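Local coordinates for amino acid ABC transporter, binding protein (Thermus thermophilus, PDB 3VV5) that binds the lysine analogue L-thialysine as the solute-binding component of an ABC transporter involved in its uptake, at residues 85-90 with 101-106; 107-112 with 149-154; 153-158 with 211-216. All coordinates share one frame; numbering follows the deposited sequence.

The three contacts follow one another along the chain and converge on one bound L-thialysine, a worked example of how a type II periplasmic binding protein builds a pocket from distant segments. Contact 1 sets helix 87-92 against strand 102-104. Contact 2 lies about 8 Å from it, centre to centre, and reaches from helix 107-112 to the start of helix 151-158. Contact 3 lies about 10 Å beyond contact 2 and 15 Å from contact 1; it shares helix 151-158 with contact 2 and packs it on strand 206-222, which also neighbours strand 102-104 in the mixed sheet. The series thus crosses the ligand cleft from one lobe to the other.

Contact 1: residues 85-90 with 101-106; sequences DTLLIQ and ASHGIT. With SLZ (L-thialysine), chain C.
L88 lies over one face of the H103 ring, while L87 meets the same ring at its edge and A101 beside it. The apolar part of the contact consists of these two leucines and the groups they cover. L88 CD2 stands 3.8 Å from the centroid of the H103 ring, only 18° off the ring normal, which makes a CH-pi contact placed somewhat toward the rim. Its CG is anti to the carbonyl carbon (chi1 -60°), and this rotation brings CD2 over the imidazole, with CG and CD1 nearer its rim. L87 CD1 sits close to the plane of the ring and presses on A101 CB at 3.4 Å, tighter than ordinary van der Waals contact. Two neighbouring leucines of one helical turn thereby hold the imidazole along different sides, and F84 adds a ring stack on H103.

Polar interactions are directed at the ligand. From 101 to 104 the chain offers its main chain to L-thialysine: A101 O accepts from the terminal amine NZ of the ligand at 3.1 Å, S102 O from its alpha-amino N at 3.0 Å, and G104 N donates to the ligand's OXT at 2.8 Å in a nearly straight bond of 170°. Both ends of the amino acid are thus read by backbone atoms of one short segment. S102 OG, turned to E62 and Y120, is held by second-shell partners.

Strand 102-104 is a weakly bonded one, paired antiparallel with strand 206-222 through H103 and A218. Helix 87-92 lies against it, L87 also touching F96 and L88 resting on V113 of strand 113-115, A220 of strand 206-222 and R109 of helix 107-112.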
# COMPACT_ATOMS: atom_id res chain seq x y z
N ASP A 85 -8.96 4.14 -4.10
CA ASP A 85 -10.30 3.73 -3.59
C ASP A 85 -11.15 2.97 -4.61
O ASP A 85 -12.20 2.42 -4.28
CB ASP A 85 -11.07 4.93 -3.01
CG ASP A 85 -11.40 6.03 -4.05
OD1 ASP A 85 -10.80 6.05 -5.14
OD2 ASP A 85 -12.23 6.91 -3.75
N THR A 86 -10.67 2.93 -5.85
CA THR A 86 -11.38 2.23 -6.92
C THR A 86 -10.86 0.82 -7.17
O THR A 86 -11.50 0.05 -7.91
CB THR A 86 -11.27 2.96 -8.28
OG1 THR A 86 -9.97 2.73 -8.86
CG2 THR A 86 -11.54 4.46 -8.14
N LEU A 87 -9.72 0.47 -6.57
CA LEU A 87 -8.97 -0.72 -7.00
C LEU A 87 -9.66 -2.05 -6.71
O LEU A 87 -9.73 -2.89 -7.59
CB LEU A 87 -7.53 -0.73 -6.44
CG LEU A 87 -6.51 0.25 -7.04
CD1 LEU A 87 -5.25 0.23 -6.19
CD2 LEU A 87 -6.19 -0.06 -8.52
N LEU A 88 -10.15 -2.26 -5.49
CA LEU A 88 -10.79 -3.54 -5.17
C LEU A 88 -12.08 -3.75 -5.96
O LEU A 88 -12.35 -4.85 -6.44
CB LEU A 88 -11.01 -3.70 -3.66
CG LEU A 88 -9.74 -3.66 -2.80
CD1 LEU A 88 -10.08 -3.93 -1.34
CD2 LEU A 88 -8.65 -4.62 -3.33
N ILE A 89 -12.85 -2.67 -6.12
CA ILE A 89 -14.07 -2.73 -6.93
C ILE A 89 -13.76 -3.09 -8.37
O ILE A 89 -14.37 -4.01 -8.93
CB ILE A 89 -14.90 -1.43 -6.79
CG1 ILE A 89 -15.39 -1.34 -5.34
CG2 ILE A 89 -16.09 -1.42 -7.76
CD1 ILE A 89 -16.00 -0.01 -4.94
N GLN A 90 -12.80 -2.41 -8.98
CA GLN A 90 -12.47 -2.70 -10.37
C GLN A 90 -11.87 -4.10 -10.56
O GLN A 90 -12.04 -4.69 -11.62
CB GLN A 90 -11.55 -1.64 -10.98
CG GLN A 90 -12.26 -0.29 -11.19
CD GLN A 90 -11.88 0.40 -12.51
OE1 GLN A 90 -12.68 1.11 -13.11
NE2 GLN A 90 -10.67 0.18 -12.96
N ALA A 101 -1.10 -2.99 -4.22
CA ALA A 101 -1.21 -1.56 -3.98
C ALA A 101 -1.27 -1.26 -2.47
O ALA A 101 -1.96 -0.33 -2.03
CB ALA A 101 -2.44 -1.03 -4.70
N SER A 102 -0.53 -2.04 -1.69
CA SER A 102 -0.35 -1.84 -0.26
C SER A 102 -1.64 -2.00 0.57
O SER A 102 -1.79 -1.33 1.59
CB SER A 102 0.31 -0.47 0.01
OG SER A 102 1.65 -0.46 -0.45
N HIS A 103 -2.54 -2.89 0.16
CA HIS A 103 -3.77 -3.12 0.94
C HIS A 103 -3.47 -3.91 2.19
O HIS A 103 -3.01 -5.05 2.12
CB HIS A 103 -4.84 -3.87 0.15
CG HIS A 103 -5.43 -3.08 -0.98
ND1 HIS A 103 -6.59 -2.33 -0.83
CD2 HIS A 103 -5.03 -2.92 -2.26
CE1 HIS A 103 -6.88 -1.76 -1.99
NE2 HIS A 103 -5.96 -2.10 -2.87
N GLY A 104 -3.77 -3.31 3.33
CA GLY A 104 -3.78 -4.05 4.58
C GLY A 104 -4.96 -5.01 4.58
O GLY A 104 -6.00 -4.70 4.03
N ILE A 105 -4.78 -6.19 5.14
CA ILE A 105 -5.87 -7.15 5.27
C ILE A 105 -6.76 -6.68 6.41
O ILE A 105 -6.26 -6.42 7.50
CB ILE A 105 -5.36 -8.56 5.57
CG1 ILE A 105 -4.54 -9.09 4.39
CG2 ILE A 105 -6.52 -9.53 5.89
CD1 ILE A 105 -3.72 -10.36 4.71
N THR A 106 -8.05 -6.53 6.12
CA THR A 106 -9.08 -6.23 7.15
C THR A 106 -10.25 -7.21 6.98
O THR A 106 -10.39 -7.83 5.93
CB THR A 106 -9.62 -4.80 7.02
OG1 THR A 106 -10.38 -4.69 5.82
CG2 THR A 106 -8.47 -3.78 6.99
N SLZ C . -2.06 0.53 3.90
CA SLZ C . -3.10 1.36 3.25
CB SLZ C . -2.88 1.42 1.71
SG SLZ C . -2.23 2.94 0.94
CD SLZ C . -2.19 2.29 -0.77
CE SLZ C . -1.85 3.27 -1.89
NZ SLZ C . -1.25 2.51 -3.00
C SLZ C . -4.41 0.62 3.48
O SLZ C . -5.46 1.27 3.47
OXT SLZ C . -4.33 -0.62 3.66

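Contact 2: residues 107-112 with 149-154; sequences EERARA and GTTYME. With SLZ (L-thialysine), chain C.
R109 spans the ligand cleft to reach G149 and T151, and more of its surface is buried here than that of any other residue in the two segments. Its chain is fully extended from CG to NE, which carries the guanidinium well clear of helix 107-112. At the far end NH2 donates to G149 O at 3.0 Å. The carbonyl receives it on a lone pair, in its own plane, and G149 O lies only 2° out of the guanidinium plane, although the N-H is bent at 136°. The same nitrogen also serves the ligand: R109 NH2 binds SLZ O at 2.9 Å, and R109 NH1 binds SLZ OXT at 2.8 Å, a two-pronged grip on the carboxylate. A further bond from NH1 to G104 O helps fix the rotation of the group.

T151 contributes from the other lobe in two ways. Its CG2 methyl lies over one guanidinium face, 3.7 Å from R109 NH1, while its backbone N donates to SLZ O at 2.9 Å. The hydroxyl turns instead to E215.

G149 supplies the accepting carbonyl just ahead of helix 151-158, and its positive phi of 75° suits a glycine. Between the two, T150 occupies the N-cap: its OG1 accepts from M153 N at 3.2 Å and is also bonded to Q147.

With SLZ O shared by an arginine and a helix-start amide, the carboxylate's negative charge is probably balanced by R109 and further stabilised by the start of helix 151-158. Y152 OH, 3.1 Å from SLZ N, recognises the amino group. The lobes are joined both directly, by R109 to G149 and T151, and through the ligand carboxylate, which is consistent with a closed, ligand-bound state of this family.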
# COMPACT_ATOMS: atom_id res chain seq x y z
N GLU A 107 -11.10 -7.33 8.01
CA GLU A 107 -12.26 -8.22 7.92
C GLU A 107 -13.11 -7.92 6.69
O GLU A 107 -13.43 -8.82 5.93
CB GLU A 107 -13.14 -8.15 9.17
CG GLU A 107 -14.47 -8.90 9.00
CD GLU A 107 -15.36 -8.87 10.23
OE1 GLU A 107 -15.74 -9.96 10.73
OE2 GLU A 107 -15.69 -7.76 10.71
N GLU A 108 -13.47 -6.64 6.54
CA GLU A 108 -14.36 -6.15 5.49
C GLU A 108 -13.81 -6.35 4.10
O GLU A 108 -14.53 -6.77 3.18
CB GLU A 108 -14.69 -4.66 5.71
CG GLU A 108 -15.79 -4.44 6.76
CD GLU A 108 -15.42 -3.39 7.83
OE1 GLU A 108 -15.00 -2.26 7.48
OE2 GLU A 108 -15.57 -3.72 9.04
N ARG A 109 -12.52 -6.03 3.93
CA ARG A 109 -11.88 -6.23 2.63
C ARG A 109 -11.73 -7.73 2.29
O ARG A 109 -11.85 -8.08 1.12
CB ARG A 109 -10.50 -5.58 2.57
CG ARG A 109 -10.50 -4.07 2.44
CD ARG A 109 -9.08 -3.55 2.69
NE ARG A 109 -8.97 -2.09 2.57
CZ ARG A 109 -7.86 -1.40 2.77
NH1 ARG A 109 -6.73 -2.04 3.10
NH2 ARG A 109 -7.86 -0.07 2.65
N ALA A 110 -11.45 -8.57 3.28
CA ALA A 110 -11.26 -10.01 3.08
C ALA A 110 -12.55 -10.73 2.63
O ALA A 110 -12.49 -11.78 2.00
CB ALA A 110 -10.70 -10.67 4.33
N ARG A 111 -13.69 -10.16 2.98
CA ARG A 111 -14.96 -10.58 2.39
C ARG A 111 -15.07 -10.19 0.92
O ARG A 111 -15.42 -11.03 0.08
CB ARG A 111 -16.13 -9.97 3.16
CG ARG A 111 -16.19 -10.37 4.60
CD ARG A 111 -17.58 -10.08 5.15
NE ARG A 111 -17.52 -9.51 6.50
CZ ARG A 111 -17.58 -8.21 6.76
NH1 ARG A 111 -17.70 -7.33 5.77
NH2 ARG A 111 -17.52 -7.79 8.01
N ALA A 112 -14.74 -8.94 0.61
CA ALA A 112 -14.89 -8.40 -0.73
C ALA A 112 -13.96 -9.05 -1.78
O ALA A 112 -14.36 -9.27 -2.93
CB ALA A 112 -14.70 -6.85 -0.71
N GLY A 149 -10.45 5.92 1.95
CA GLY A 149 -10.58 4.49 1.70
C GLY A 149 -9.47 3.67 2.32
O GLY A 149 -9.29 2.52 1.97
N THR A 150 -8.72 4.27 3.24
CA THR A 150 -7.59 3.57 3.86
C THR A 150 -7.85 3.12 5.30
O THR A 150 -8.78 3.59 5.99
CB THR A 150 -6.29 4.43 3.85
OG1 THR A 150 -6.49 5.61 4.64
CG2 THR A 150 -5.86 4.81 2.42
N THR A 151 -7.02 2.20 5.75
CA THR A 151 -7.00 1.79 7.15
C THR A 151 -6.59 2.96 8.06
O THR A 151 -6.90 2.95 9.24
CB THR A 151 -6.07 0.58 7.33
OG1 THR A 151 -4.77 0.92 6.87
CG2 THR A 151 -6.56 -0.58 6.46
N TYR A 152 -5.89 3.95 7.52
CA TYR A 152 -5.55 5.17 8.29
C TYR A 152 -6.81 5.97 8.59
O TYR A 152 -7.00 6.41 9.73
CB TYR A 152 -4.51 6.03 7.55
CG TYR A 152 -3.40 5.20 6.96
CD1 TYR A 152 -2.68 4.31 7.76
CD2 TYR A 152 -3.11 5.25 5.60
CE1 TYR A 152 -1.67 3.50 7.22
CE2 TYR A 152 -2.10 4.44 5.05
CZ TYR A 152 -1.39 3.57 5.86
OH TYR A 152 -0.41 2.76 5.32
N MET A 153 -7.65 6.15 7.58
CA MET A 153 -8.97 6.74 7.76
C MET A 153 -9.80 5.98 8.80
O MET A 153 -10.34 6.58 9.72
CB MET A 153 -9.72 6.79 6.42
CG MET A 153 -11.09 7.46 6.49
SD MET A 153 -11.79 7.71 4.86
CE MET A 153 -12.51 6.11 4.51
N GLU A 154 -9.90 4.66 8.64
CA GLU A 154 -10.66 3.82 9.58
C GLU A 154 -10.16 4.02 11.02
O GLU A 154 -10.96 4.21 11.94
CB GLU A 154 -10.57 2.35 9.15
CG GLU A 154 -11.06 1.32 10.18
CD GLU A 154 -10.71 -0.11 9.79
OE1 GLU A 154 -10.29 -0.88 10.69
OE2 GLU A 154 -10.83 -0.47 8.59
N SLZ C . -2.06 0.53 3.90
CA SLZ C . -3.10 1.36 3.25
CB SLZ C . -2.88 1.42 1.71
SG SLZ C . -2.23 2.94 0.94
CD SLZ C . -2.19 2.29 -0.77
CE SLZ C . -1.85 3.27 -1.89
NZ SLZ C . -1.25 2.51 -3.00
C SLZ C . -4.41 0.62 3.48
O SLZ C . -5.46 1.27 3.47
OXT SLZ C . -4.33 -0.62 3.66

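Contact 3: residues 153-158 with 211-216; sequences MEAAQK and LVFQER. With SLZ (L-thialysine), chain C.
A155 is the one residue of 153-158 that meets the strand, and its methyl faces V212 and F213 together. Following 211-216 in order, V212 comes first: its CG1 approaches A155 CB at 4.3 Å, a loose apolar contact. The backbone here departs from regular strand geometry, with V212 psi at -32°, and both V212 and F213 pair with G124 of strand 120-129. This is a beta bulge, and it lets two successive side chains face the helix.

F213 follows and makes the closer approach, F213 CE1 lying 3.7 Å from A155 CB and F213 CD1 3.8 Å from it. The methyl meets the ring obliquely. With chi1 at 65°, CG lies between the backbone N and the carbonyl carbon, and the ring runs up toward the helix start, where it also touches T151 and Y152. V212 CG1 and the E215 carboxyl carbon CD both lie at the ring's edge, in its plane, making the three side chains a continuous row.

After Q214, E215 turns to the same side. Its chain is extended beyond CG and delivers OE2 to the alpha-amino N of L-thialysine at 2.9 Å. R216 continues the strand, its backbone hydrogen-bonded to that of I105.

The division of labour is plain: alanine, valine and phenylalanine seat helix 151-158 on strand 206-222 by apolar contact, while two residues further on a buried carboxylate takes up the ligand's amino group. Together with S102 O and Y152 OH it gives that nitrogen three acceptors, an arrangement that would favour a charged ammonium group.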
# COMPACT_ATOMS: atom_id res chain seq x y z
N MET A 153 -7.65 6.15 7.58
CA MET A 153 -8.97 6.74 7.76
C MET A 153 -9.80 5.98 8.80
O MET A 153 -10.34 6.58 9.72
CB MET A 153 -9.72 6.79 6.42
CG MET A 153 -11.09 7.46 6.49
SD MET A 153 -11.79 7.71 4.86
CE MET A 153 -12.51 6.11 4.51
N GLU A 154 -9.90 4.66 8.64
CA GLU A 154 -10.66 3.82 9.58
C GLU A 154 -10.16 4.02 11.02
O GLU A 154 -10.96 4.21 11.94
CB GLU A 154 -10.57 2.35 9.15
CG GLU A 154 -11.06 1.32 10.18
CD GLU A 154 -10.71 -0.11 9.79
OE1 GLU A 154 -10.29 -0.88 10.69
OE2 GLU A 154 -10.83 -0.47 8.59
N ALA A 155 -8.84 4.04 11.19
CA ALA A 155 -8.23 4.25 12.50
C ALA A 155 -8.52 5.63 13.07
O ALA A 155 -8.81 5.74 14.27
CB ALA A 155 -6.74 4.01 12.45
N ALA A 156 -8.42 6.66 12.24
CA ALA A 156 -8.75 8.03 12.66
C ALA A 156 -10.21 8.14 13.13
O ALA A 156 -10.50 8.84 14.10
CB ALA A 156 -8.47 9.05 11.55
N GLN A 157 -11.11 7.42 12.46
CA GLN A 157 -12.53 7.41 12.83
C GLN A 157 -12.83 6.75 14.18
O GLN A 157 -13.88 6.99 14.78
CB GLN A 157 -13.37 6.76 11.72
CG GLN A 157 -13.61 7.67 10.51
CD GLN A 157 -14.14 6.92 9.29
OE1 GLN A 157 -14.06 5.68 9.22
NE2 GLN A 157 -14.66 7.67 8.33
N LYS A 158 -11.91 5.93 14.67
CA LYS A 158 -12.08 5.23 15.96
C LYS A 158 -11.44 5.96 17.15
O LYS A 158 -11.74 5.64 18.29
CB LYS A 158 -11.55 3.79 15.87
CG LYS A 158 -12.12 2.98 14.68
CD LYS A 158 -13.36 2.16 15.03
CE LYS A 158 -13.00 0.67 15.20
NZ LYS A 158 -14.19 -0.19 15.52
N LEU A 211 3.09 4.40 16.80
CA LEU A 211 2.55 3.43 15.89
C LEU A 211 1.15 3.06 16.38
O LEU A 211 0.99 2.39 17.41
CB LEU A 211 3.49 2.22 15.80
CG LEU A 211 3.26 1.02 14.88
CD1 LEU A 211 3.48 1.36 13.44
CD2 LEU A 211 4.23 -0.06 15.31
N VAL A 212 0.15 3.51 15.63
CA VAL A 212 -1.27 3.44 16.00
C VAL A 212 -1.89 2.04 15.80
O VAL A 212 -2.80 1.64 16.55
CB VAL A 212 -2.07 4.53 15.26
CG1 VAL A 212 -3.58 4.25 15.29
CG2 VAL A 212 -1.79 5.90 15.89
N PHE A 213 -1.40 1.31 14.79
CA PHE A 213 -1.81 -0.07 14.53
C PHE A 213 -0.80 -0.75 13.60
O PHE A 213 -0.06 -0.09 12.86
CB PHE A 213 -3.22 -0.17 13.92
CG PHE A 213 -3.34 0.43 12.55
CD1 PHE A 213 -3.62 1.78 12.40
CD2 PHE A 213 -3.15 -0.35 11.41
CE1 PHE A 213 -3.73 2.35 11.14
CE2 PHE A 213 -3.25 0.21 10.14
CZ PHE A 213 -3.54 1.57 10.01
N GLN A 214 -0.81 -2.07 13.65
CA GLN A 214 -0.00 -2.88 12.77
C GLN A 214 -0.93 -3.58 11.77
O GLN A 214 -2.11 -3.80 12.07
CB GLN A 214 0.80 -3.90 13.58
CG GLN A 214 1.81 -3.26 14.54
CD GLN A 214 2.77 -4.27 15.12
OE1 GLN A 214 2.40 -5.11 15.95
NE2 GLN A 214 4.03 -4.19 14.69
N GLU A 215 -0.40 -3.88 10.59
CA GLU A 215 -1.16 -4.60 9.57
C GLU A 215 -0.28 -5.48 8.69
O GLU A 215 0.90 -5.21 8.51
CB GLU A 215 -2.01 -3.65 8.71
CG GLU A 215 -1.24 -2.62 7.89
CD GLU A 215 -2.18 -1.63 7.18
OE1 GLU A 215 -3.41 -1.76 7.35
OE2 GLU A 215 -1.69 -0.74 6.46
N ARG A 216 -0.90 -6.53 8.18
CA ARG A 216 -0.35 -7.41 7.16
C ARG A 216 -0.90 -6.93 5.81
O ARG A 216 -2.11 -6.74 5.67
CB ARG A 216 -0.77 -8.86 7.44
CG ARG A 216 -0.25 -9.45 8.75
CD ARG A 216 -0.77 -10.89 9.01
NE ARG A 216 -2.23 -11.00 8.97
CZ ARG A 216 -2.93 -11.75 8.11
NH1 ARG A 216 -4.26 -11.76 8.16
NH2 ARG A 216 -2.32 -12.49 7.20
N SLZ C . -2.06 0.53 3.90
CA SLZ C . -3.10 1.36 3.25
CB SLZ C . -2.88 1.42 1.71
SG SLZ C . -2.23 2.94 0.94
CD SLZ C . -2.19 2.29 -0.77
CE SLZ C . -1.85 3.27 -1.89
NZ SLZ C . -1.25 2.51 -3.00
C SLZ C . -4.41 0.62 3.48
O SLZ C . -5.46 1.27 3.47
OXT SLZ C . -4.33 -0.62 3.66